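Local coordinates for GrpU microcompartment shell protein (Pectobacterium wasabiae, PDB 4OLP) that forms part of the shell of a bacterial microcompartment of the glycyl-radical propanediol type, and probably carries an iron-sulfur cluster for electron transport, at residues K3-A8 with A83-A88; E12-L17 with D35-I40. One frame throughout, in Å; residues are numbered along the deposited sequence.

Interaction 1. Residues K3-A8 with A83-A88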
loop_
_atom_site.group_PDB
_atom_site.type_symbol
_atom_site.label_atom_id
_atom_site.label_comp_id
_atom_site.label_asym_id
_atom_site.label_seq_id
_atom_site.Cartn_x
_atom_site.Cartn_y
_atom_site.Cartn_z
ATOM N N LYS B 3 -16.796 -11.248 8.830
ATOM C CA LYS B 3 -16.694 -12.681 8.591
ATOM C C LYS B 3 -17.780 -13.257 7.683
ATOM O O LYS B 3 -18.873 -12.717 7.552
ATOM C CB LYS B 3 -16.682 -13.422 9.924
ATOM C CG LYS B 3 -18.036 -13.500 10.598
ATOM C CD LYS B 3 -17.963 -14.020 12.018
ATOM C CE LYS B 3 -19.357 -14.067 12.611
ATOM N NZ LYS B 3 -19.342 -14.396 14.060
ATOM N N ARG B 4 -17.466 -14.381 7.060
ATOM C CA ARG B 4 -18.365 -14.968 6.081
ATOM C C ARG B 4 -18.027 -16.449 5.876
ATOM O O ARG B 4 -16.868 -16.871 6.003
ATOM C CB ARG B 4 -18.302 -14.127 4.834
ATOM C CG ARG B 4 -19.312 -14.417 3.764
ATOM C CD ARG B 4 -20.690 -13.828 4.071
ATOM N NE ARG B 4 -20.731 -12.366 4.109
ATOM C CZ ARG B 4 -21.871 -11.689 4.185
ATOM N NH1 ARG B 4 -23.027 -12.342 4.176
ATOM N NH2 ARG B 4 -21.853 -10.367 4.242
ATOM N N ILE B 5 -19.061 -17.261 5.689
ATOM C CA ILE B 5 -18.894 -18.703 5.546
ATOM C C ILE B 5 -19.512 -19.119 4.250
ATOM O O ILE B 5 -20.654 -18.796 3.982
ATOM C CB ILE B 5 -19.569 -19.483 6.676
ATOM C CG1 ILE B 5 -18.861 -19.213 7.999
ATOM C CG2 ILE B 5 -19.532 -20.977 6.382
ATOM C CD1 ILE B 5 -19.722 -19.489 9.209
ATOM N N ILE B 6 -18.746 -19.822 3.434
ATOM C CA ILE B 6 -19.232 -20.297 2.160
ATOM C C ILE B 6 -19.558 -21.757 2.352
ATOM O O ILE B 6 -18.665 -22.565 2.590
ATOM C CB ILE B 6 -18.176 -20.122 1.053
ATOM C CG1 ILE B 6 -17.931 -18.642 0.812
ATOM C CG2 ILE B 6 -18.613 -20.800 -0.246
ATOM C CD1 ILE B 6 -16.621 -18.337 0.120
ATOM N N ASN B 7 -20.846 -22.087 2.272
ATOM C CA ASN B 7 -21.282 -23.474 2.363
ATOM C C ASN B 7 -21.222 -24.105 0.988
ATOM O O ASN B 7 -21.684 -23.525 0.009
ATOM C CB ASN B 7 -22.686 -23.569 2.947
ATOM C CG ASN B 7 -22.751 -23.032 4.367
ATOM O OD1 ASN B 7 -23.237 -21.920 4.588
ATOM N ND2 ASN B 7 -22.230 -23.800 5.338
ATOM N N ALA B 8 -20.612 -25.281 0.923
ATOM C CA ALA B 8 -20.607 -26.080 -0.286
ATOM C C ALA B 8 -20.055 -25.269 -1.431
ATOM O O ALA B 8 -20.789 -24.956 -2.379
ATOM C CB ALA B 8 -22.011 -26.562 -0.610
ATOM N N ALA B 83 -19.455 -28.263 10.732
ATOM C CA ALA B 83 -19.432 -28.124 12.187
ATOM C C ALA B 83 -18.169 -27.425 12.656
ATOM O O ALA B 83 -18.231 -26.428 13.391
ATOM C CB ALA B 83 -19.531 -29.490 12.844
ATOM N N ALA B 84 -17.039 -27.932 12.172
ATOM C CA ALA B 84 -15.724 -27.430 12.540
ATOM C C ALA B 84 -15.534 -25.964 12.126
ATOM O O ALA B 84 -15.069 -25.137 12.917
ATOM C CB ALA B 84 -14.666 -28.301 11.902
ATOM N N VAL B 85 -15.923 -25.638 10.900
ATOM C CA VAL B 85 -15.749 -24.282 10.408
ATOM C C VAL B 85 -16.570 -23.336 11.271
ATOM O O VAL B 85 -16.065 -22.311 11.721
ATOM C CB VAL B 85 -16.155 -24.149 8.928
ATOM C CG1 VAL B 85 -16.163 -22.691 8.493
ATOM C CG2 VAL B 85 -15.202 -24.950 8.056
ATOM N N ASN B 86 -17.824 -23.702 11.518
ATOM C CA ASN B 86 -18.715 -22.907 12.361
ATOM C C ASN B 86 -18.208 -22.745 13.763
ATOM O O ASN B 86 -18.253 -21.648 14.324
ATOM C CB ASN B 86 -20.088 -23.536 12.445
ATOM C CG ASN B 86 -20.895 -23.307 11.203
ATOM O OD1 ASN B 86 -20.959 -22.194 10.675
ATOM N ND2 ASN B 86 -21.537 -24.350 10.740
ATOM N N GLU B 87 -17.725 -23.833 14.337
ATOM C CA GLU B 87 -17.134 -23.741 15.629
ATOM C C GLU B 87 -15.986 -22.750 15.649
ATOM O O GLU B 87 -15.886 -21.981 16.585
ATOM C CB GLU B 87 -16.618 -25.078 16.072
ATOM C CG GLU B 87 -15.999 -24.984 17.457
ATOM C CD GLU B 87 -15.476 -26.291 18.026
ATOM O OE1 GLU B 87 -15.323 -27.311 17.314
ATOM O OE2 GLU B 87 -15.192 -26.281 19.230
ATOM N N ALA B 88 -15.122 -22.791 14.627
ATOM C CA ALA B 88 -13.934 -21.960 14.584
ATOM C C ALA B 88 -14.317 -20.495 14.500
ATOM O O ALA B 88 -13.785 -19.681 15.233
ATOM C CB ALA B 88 -13.056 -22.361 13.406
#

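Interaction 2. Residues E12-L17 with D35-I40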
loop_
_atom_site.group_PDB
_atom_site.type_symbol
_atom_site.label_atom_id
_atom_site.label_comp_id
_atom_site.label_asym_id
_atom_site.label_seq_id
_atom_site.Cartn_x
_atom_site.Cartn_y
_atom_site.Cartn_z
ATOM N N GLU B 12 -14.685 -23.883 -8.960
ATOM C CA GLU B 12 -14.212 -22.522 -9.308
ATOM C C GLU B 12 -13.931 -21.636 -8.101
ATOM O O GLU B 12 -13.003 -20.821 -8.111
ATOM C CB GLU B 12 -15.218 -21.792 -10.198
ATOM C CG GLU B 12 -15.383 -22.375 -11.590
ATOM C CD GLU B 12 -16.282 -21.544 -12.494
ATOM O OE1 GLU B 12 -16.741 -20.441 -12.094
ATOM O OE2 GLU B 12 -16.535 -22.015 -13.626
ATOM N N THR B 13 -14.758 -21.744 -7.073
ATOM C CA THR B 13 -14.519 -20.957 -5.873
ATOM C C THR B 13 -13.204 -21.403 -5.241
ATOM O O THR B 13 -12.381 -20.569 -4.815
ATOM C CB THR B 13 -15.678 -21.085 -4.878
ATOM O OG1 THR B 13 -16.869 -20.550 -5.468
ATOM C CG2 THR B 13 -15.372 -20.337 -3.585
ATOM N N LEU B 14 -13.010 -22.714 -5.182
ATOM C CA LEU B 14 -11.762 -23.279 -4.650
ATOM C C LEU B 14 -10.554 -22.853 -5.477
ATOM O O LEU B 14 -9.526 -22.467 -4.937
ATOM C CB LEU B 14 -11.839 -24.787 -4.626
ATOM C CG LEU B 14 -12.851 -25.311 -3.625
ATOM C CD1 LEU B 14 -13.252 -26.743 -3.952
ATOM C CD2 LEU B 14 -12.287 -25.210 -2.227
ATOM N N ALA B 15 -10.718 -22.870 -6.793
ATOM C CA ALA B 15 -9.677 -22.423 -7.704
ATOM C C ALA B 15 -9.282 -20.952 -7.467
ATOM O O ALA B 15 -8.106 -20.609 -7.525
ATOM C CB ALA B 15 -10.121 -22.639 -9.137
ATOM N N MET B 16 -10.268 -20.095 -7.207
ATOM C CA MET B 16 -10.018 -18.665 -6.981
ATOM C C MET B 16 -9.200 -18.453 -5.721
ATOM O O MET B 16 -8.278 -17.626 -5.680
ATOM C CB MET B 16 -11.334 -17.879 -6.894
ATOM C CG MET B 16 -11.886 -17.505 -8.257
ATOM S SD MET B 16 -13.587 -16.886 -8.268
ATOM C CE MET B 16 -13.425 -15.303 -7.443
ATOM N N LEU B 17 -9.552 -19.209 -4.694
ATOM C CA LEU B 17 -8.877 -19.106 -3.411
ATOM C C LEU B 17 -7.470 -19.664 -3.483
ATOM O O LEU B 17 -6.569 -19.048 -2.936
ATOM C CB LEU B 17 -9.681 -19.801 -2.314
ATOM C CG LEU B 17 -10.964 -19.045 -1.943
ATOM C CD1 LEU B 17 -11.841 -19.910 -1.062
ATOM C CD2 LEU B 17 -10.679 -17.724 -1.239
ATOM N N ASP B 35 -16.553 -28.977 3.260
ATOM C CA ASP B 35 -17.976 -28.692 3.238
ATOM C C ASP B 35 -18.117 -27.177 3.208
ATOM O O ASP B 35 -18.988 -26.642 2.525
ATOM C CB ASP B 35 -18.673 -29.209 4.492
ATOM C CG ASP B 35 -18.776 -30.685 4.556
ATOM O OD1 ASP B 35 -19.086 -31.276 3.509
ATOM O OD2 ASP B 35 -18.629 -31.273 5.655
ATOM N N ALA B 36 -17.253 -26.489 3.953
ATOM C CA ALA B 36 -17.400 -25.059 4.119
ATOM C C ALA B 36 -16.059 -24.339 4.170
ATOM O O ALA B 36 -15.020 -24.936 4.438
ATOM C CB ALA B 36 -18.180 -24.790 5.384
ATOM N N ILE B 37 -16.104 -23.050 3.875
ATOM C CA ILE B 37 -14.953 -22.175 3.995
ATOM C C ILE B 37 -15.355 -20.948 4.798
ATOM O O ILE B 37 -16.276 -20.225 4.415
ATOM C CB ILE B 37 -14.436 -21.711 2.620
ATOM C CG1 ILE B 37 -14.103 -22.917 1.741
ATOM C CG2 ILE B 37 -13.201 -20.851 2.805
ATOM C CD1 ILE B 37 -13.820 -22.579 0.292
ATOM N N GLY B 38 -14.641 -20.705 5.883
ATOM C CA GLY B 38 -14.866 -19.526 6.670
ATOM C C GLY B 38 -13.800 -18.512 6.304
ATOM O O GLY B 38 -12.604 -18.843 6.208
ATOM N N LEU B 39 -14.232 -17.287 6.038
ATOM C CA LEU B 39 -13.323 -16.240 5.668
ATOM C C LEU B 39 -13.499 -15.166 6.687
ATOM O O LEU B 39 -14.608 -14.704 6.906
ATOM C CB LEU B 39 -13.652 -15.702 4.282
ATOM C CG LEU B 39 -13.550 -16.732 3.165
ATOM C CD1 LEU B 39 -14.074 -16.167 1.858
ATOM C CD2 LEU B 39 -12.104 -17.185 2.996
ATOM N N ILE B 40 -12.398 -14.747 7.298
ATOM C CA ILE B 40 -12.457 -13.700 8.300
ATOM C C ILE B 40 -11.229 -12.805 8.194
ATOM O O ILE B 40 -10.115 -13.285 7.950
ATOM C CB ILE B 40 -12.632 -14.305 9.705
ATOM C CG1 ILE B 40 -12.650 -13.204 10.768
ATOM C CG2 ILE B 40 -11.547 -15.332 9.993
ATOM C CD1 ILE B 40 -13.458 -13.559 11.998
#

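Interaction 1. Residues K3-A8 with A83-A88
I5 on strand 3-7 and N86 on helix 82-92 mark the closest backbone approach, 8.0 Å from CA to CA, a spacing that keeps the main chains apart and leaves the contact to side chains. It is a small worked example of how a helix settles on the edge of a sheet, here with a helix that lies within the BMC domain, the family module of microcompartment shell proteins: three residues touch, and the segments bury 118 Å² between them. I5 points its side chain at the helix and uses both of its branches. With CG1 beside the backbone N (chi1 -67°), CG2 falls opposite that N, and CG1 carries CD1 to the next residue of the helix. The short branch meets V85, with I5 CG2 and V85 CG1 4.3 Å apart, a loose methyl-to-methyl packing. The longer one ends beside the amide of N86, where I5 CD1 is 3.3 Å from N86 OD1. The asparagine leaves the helix obliquely, yet its end bends back to the strand, crossing the isoleucine at about a right angle.

Beyond these three residues, M89 of the same helix also packs on I5, and K3 makes a salt bridge to E93, just past the end of that helix. On the reverse of the strand, I6 points away from the helix and R4 reaches a second subunit, forming a salt bridge with D46 and a cation-pi contact with F49 of that subunit.

No hydrogen bond crosses between the segments. The chemistry therefore implies apolar packing on the buried V85 side, bordered at the partly exposed N86 by a side-chain amide, with shape rather than directed polar bonds joining this part of helix 82-92 to strand 3-7.

Interaction 2. Residues E12-L17 with D35-I40
I37 sends its CG1 branch away from its own carbonyl carbon (chi1 -56°), and a nearly straight second torsion (chi2 170°) pushes CD1 off strand 36-42, a strand of the BMC domain, to meet L14 and L17. L17 answers in kind: with CG turned to the N side and chi2 at 169°, its extended side chain aims back at the sheet. These two residues meet tip to tip, I37 CD1 lying 3.6 Å from L17 CD1. From L14, one helical turn earlier, only the end of the side chain comes over, placing L14 CD2 at 4.0 Å from I37 CD1, the two side chains meeting at a slant. The directions from I37 CD1 to the two leucine methyls are roughly perpendicular, so a single methyl serves both members of an i, i+3 pair. L39, two residues along the strand and on the same face, adds only loose company, with L39 CD2 4.5 Å from L17 CD2. The contact is purely apolar, and 156 Å² is buried between the segments.

F79 of strand 74-80 and P9 also pack on I37, while L14 rests on I34. At the start of the strand D35 and A36 both face G80, a classic beta bulge. The helix has a second face as well: T13 is hydrogen-bonded through OG1 to D52 of a second subunit, on which M16 packs against A51. Helix 11-19 thus covers the sheet face that bears I37 and L39, whereas A36 and I40 turn to helix 82-92 on the other face.

From the N terminus, the chain lays down edge strand 3-7, turns into helix 11-19 and then, after a short helix, enters strand 36-42, the neighbour of the first strand. Interaction 2 closes this shorter excursion, in which 17 residues separate its segments. Interaction 1 closes a much wider one, bridging 74 intervening residues to return helix 82-92 to the first strand, and it encloses interaction 2 entirely. Their centres are 10 Å apart, and they are joined directly by pairing of the two strands, with backbone hydrogen bonds between R4 and L39 and between A8 and D35. Together they attach helices to opposite faces of one antiparallel sheet.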